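Local coordinates for protein autoinducer 2 sensor kinase/phosphatase LuxQ (Vibrio cholerae, PDB 3C30) that binds the AI-2–LuxP complex and, according to cell density, switches between histidine-kinase and phosphatase activity to control a phosphorelay, at residues S215-Q220 against Q238-V243. Numbering follows the deposited sequence.
Sequences SFIVGQ and QTNQNV
At the open end of the antiparallel hairpin formed by strands 216-225 and 228-239, F216 faces T239 and I217 faces Q238. I217 and Q238 form the hydrogen-bonded pair: Q238 N donates to I217 O at 2.8 Å (159°), whereas the return bond from I217 N to Q238 O, 2.7 Å, is bent to 128° and weak. One step further out, N240 N donates to S215 O at 2.8 Å, extending the backbone pairing just past the strand ends. F216 and T239 are the non-hydrogen-bonded pair, their side chains lying side by side on the same sheet face. T239 OG1 sits at the F216 ring edge near its plane, 3.2 Å from CD2, and is hydrogen-bonded to E178. The same ring meets Y199 edge-to-face. This hairpin supplies the last two strands in the chain, part of a four-stranded sheet in the periplasmic sensor region, which belongs to the Cache clan; 216-225 is an edge strand within the chain and 228-239 lies next to it. On the other face, the Q238 side chain leads away from I217, whose CG1 lies anti to the carbonyl carbon (chi1 -51°); I217 CD1 crosses beside N240, 4.1 Å from N240 CA.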
loop_
_atom_site.group_PDB
_atom_site.type_symbol
_atom_site.label_atom_id
_atom_site.label_comp_id
_atom_site.label_asym_id
_atom_site.label_seq_id
_atom_site.Cartn_x
_atom_site.Cartn_y
_atom_site.Cartn_z
ATOM N N SER A 215 24.827 11.255 -17.871
ATOM C CA SER A 215 25.687 10.475 -16.991
ATOM C C SER A 215 24.817 9.522 -16.190
ATOM O O SER A 215 25.119 8.338 -16.067
ATOM C CB SER A 215 26.436 11.393 -16.031
ATOM O OG SER A 215 26.759 12.618 -16.653
ATOM N N PHE A 216 23.732 10.053 -15.639
ATOM C CA PHE A 216 22.809 9.253 -14.844
ATOM C C PHE A 216 21.495 9.104 -15.572
ATOM O O PHE A 216 20.725 10.054 -15.702
ATOM C CB PHE A 216 22.585 9.902 -13.482
ATOM C CG PHE A 216 23.853 10.115 -12.714
ATOM C CD1 PHE A 216 24.502 11.346 -12.738
ATOM C CD2 PHE A 216 24.430 9.066 -12.008
ATOM C CE1 PHE A 216 25.699 11.526 -12.075
ATOM C CE2 PHE A 216 25.628 9.235 -11.341
ATOM C CZ PHE A 216 26.265 10.467 -11.372
ATOM N N ILE A 217 21.247 7.903 -16.068
ATOM C CA ILE A 217 20.017 7.635 -16.789
ATOM C C ILE A 217 18.855 7.571 -15.791
ATOM O O ILE A 217 18.968 6.966 -14.723
ATOM C CB ILE A 217 20.146 6.318 -17.551
ATOM C CG1 ILE A 217 21.444 6.341 -18.364
ATOM C CG2 ILE A 217 18.948 6.123 -18.454
ATOM C CD1 ILE A 217 21.886 4.993 -18.885
ATOM N N VAL A 218 17.744 8.205 -16.139
ATOM C CA VAL A 218 16.582 8.226 -15.261
ATOM C C VAL A 218 15.323 7.605 -15.859
ATOM O O VAL A 218 14.634 8.237 -16.646
ATOM C CB VAL A 218 16.248 9.670 -14.837
ATOM C CG1 VAL A 218 14.886 9.713 -14.149
ATOM C CG2 VAL A 218 17.336 10.199 -13.909
ATOM N N GLY A 219 15.011 6.377 -15.458
ATOM C CA GLY A 219 13.824 5.712 -15.965
ATOM C C GLY A 219 12.539 6.191 -15.311
ATOM O O GLY A 219 12.536 6.701 -14.189
ATOM N N GLN A 220 11.430 6.016 -16.015
ATOM C CA GLN A 220 10.134 6.441 -15.510
ATOM C C GLN A 220 9.061 5.392 -15.789
ATOM O O GLN A 220 8.778 5.068 -16.939
ATOM C CB GLN A 220 9.777 7.774 -16.148
ATOM C CG GLN A 220 8.391 8.275 -15.843
ATOM C CD GLN A 220 8.311 9.778 -15.986
ATOM O OE1 GLN A 220 9.144 10.391 -16.660
ATOM N NE2 GLN A 220 7.308 10.384 -15.355
ATOM N N GLN A 238 19.743 4.863 -13.055
ATOM C CA GLN A 238 20.834 3.956 -13.342
ATOM C C GLN A 238 21.994 4.780 -13.863
ATOM O O GLN A 238 21.820 5.644 -14.723
ATOM C CB GLN A 238 20.416 2.920 -14.383
ATOM C CG GLN A 238 21.106 1.585 -14.192
ATOM C CD GLN A 238 20.894 1.034 -12.788
ATOM O OE1 GLN A 238 19.756 0.789 -12.360
ATOM N NE2 GLN A 238 21.990 0.841 -12.059
ATOM N N THR A 239 23.175 4.525 -13.316
ATOM C CA THR A 239 24.369 5.235 -13.738
ATOM C C THR A 239 24.866 4.660 -15.053
ATOM O O THR A 239 24.973 3.447 -15.203
ATOM C CB THR A 239 25.474 5.126 -12.681
ATOM O OG1 THR A 239 25.181 6.025 -11.603
ATOM C CG2 THR A 239 26.825 5.469 -13.276
ATOM N N ASN A 240 25.150 5.542 -16.006
ATOM C CA ASN A 240 25.636 5.135 -17.317
ATOM C C ASN A 240 26.938 4.363 -17.125
ATOM O O ASN A 240 27.987 4.949 -16.857
ATOM C CB ASN A 240 25.874 6.366 -18.184
ATOM C CG ASN A 240 25.790 6.058 -19.652
ATOM O OD1 ASN A 240 25.998 6.932 -20.492
ATOM N ND2 ASN A 240 25.479 4.809 -19.978
ATOM N N GLN A 241 26.858 3.044 -17.264
ATOM C CA GLN A 241 28.011 2.177 -17.067
ATOM C C GLN A 241 29.156 2.401 -18.051
ATOM O O GLN A 241 30.285 2.004 -17.761
ATOM C CB GLN A 241 27.571 0.709 -17.099
ATOM C CG GLN A 241 28.623 -0.279 -16.585
ATOM C CD GLN A 241 28.893 -0.155 -15.085
ATOM O OE1 GLN A 241 28.263 0.648 -14.389
ATOM N NE2 GLN A 241 29.829 -0.960 -14.583
ATOM N N ASN A 242 28.875 3.015 -19.207
ATOM C CA ASN A 242 29.924 3.309 -20.203
ATOM C C ASN A 242 31.111 3.694 -19.350
ATOM O O ASN A 242 32.215 3.148 -19.427
ATOM C CB ASN A 242 29.625 4.577 -21.019
ATOM C CG ASN A 242 28.353 4.500 -21.828
ATOM O OD1 ASN A 242 27.952 5.490 -22.447
ATOM N ND2 ASN A 242 27.716 3.338 -21.843
ATOM N N VAL A 243 30.797 4.694 -18.540
ATOM C CA VAL A 243 31.662 5.350 -17.592
ATOM C C VAL A 243 32.163 4.396 -16.505
ATOM O O VAL A 243 33.168 4.664 -15.842
ATOM C CB VAL A 243 30.867 6.499 -16.970
ATOM C CG1 VAL A 243 31.792 7.554 -16.457
ATOM C CG2 VAL A 243 29.899 7.067 -18.010
#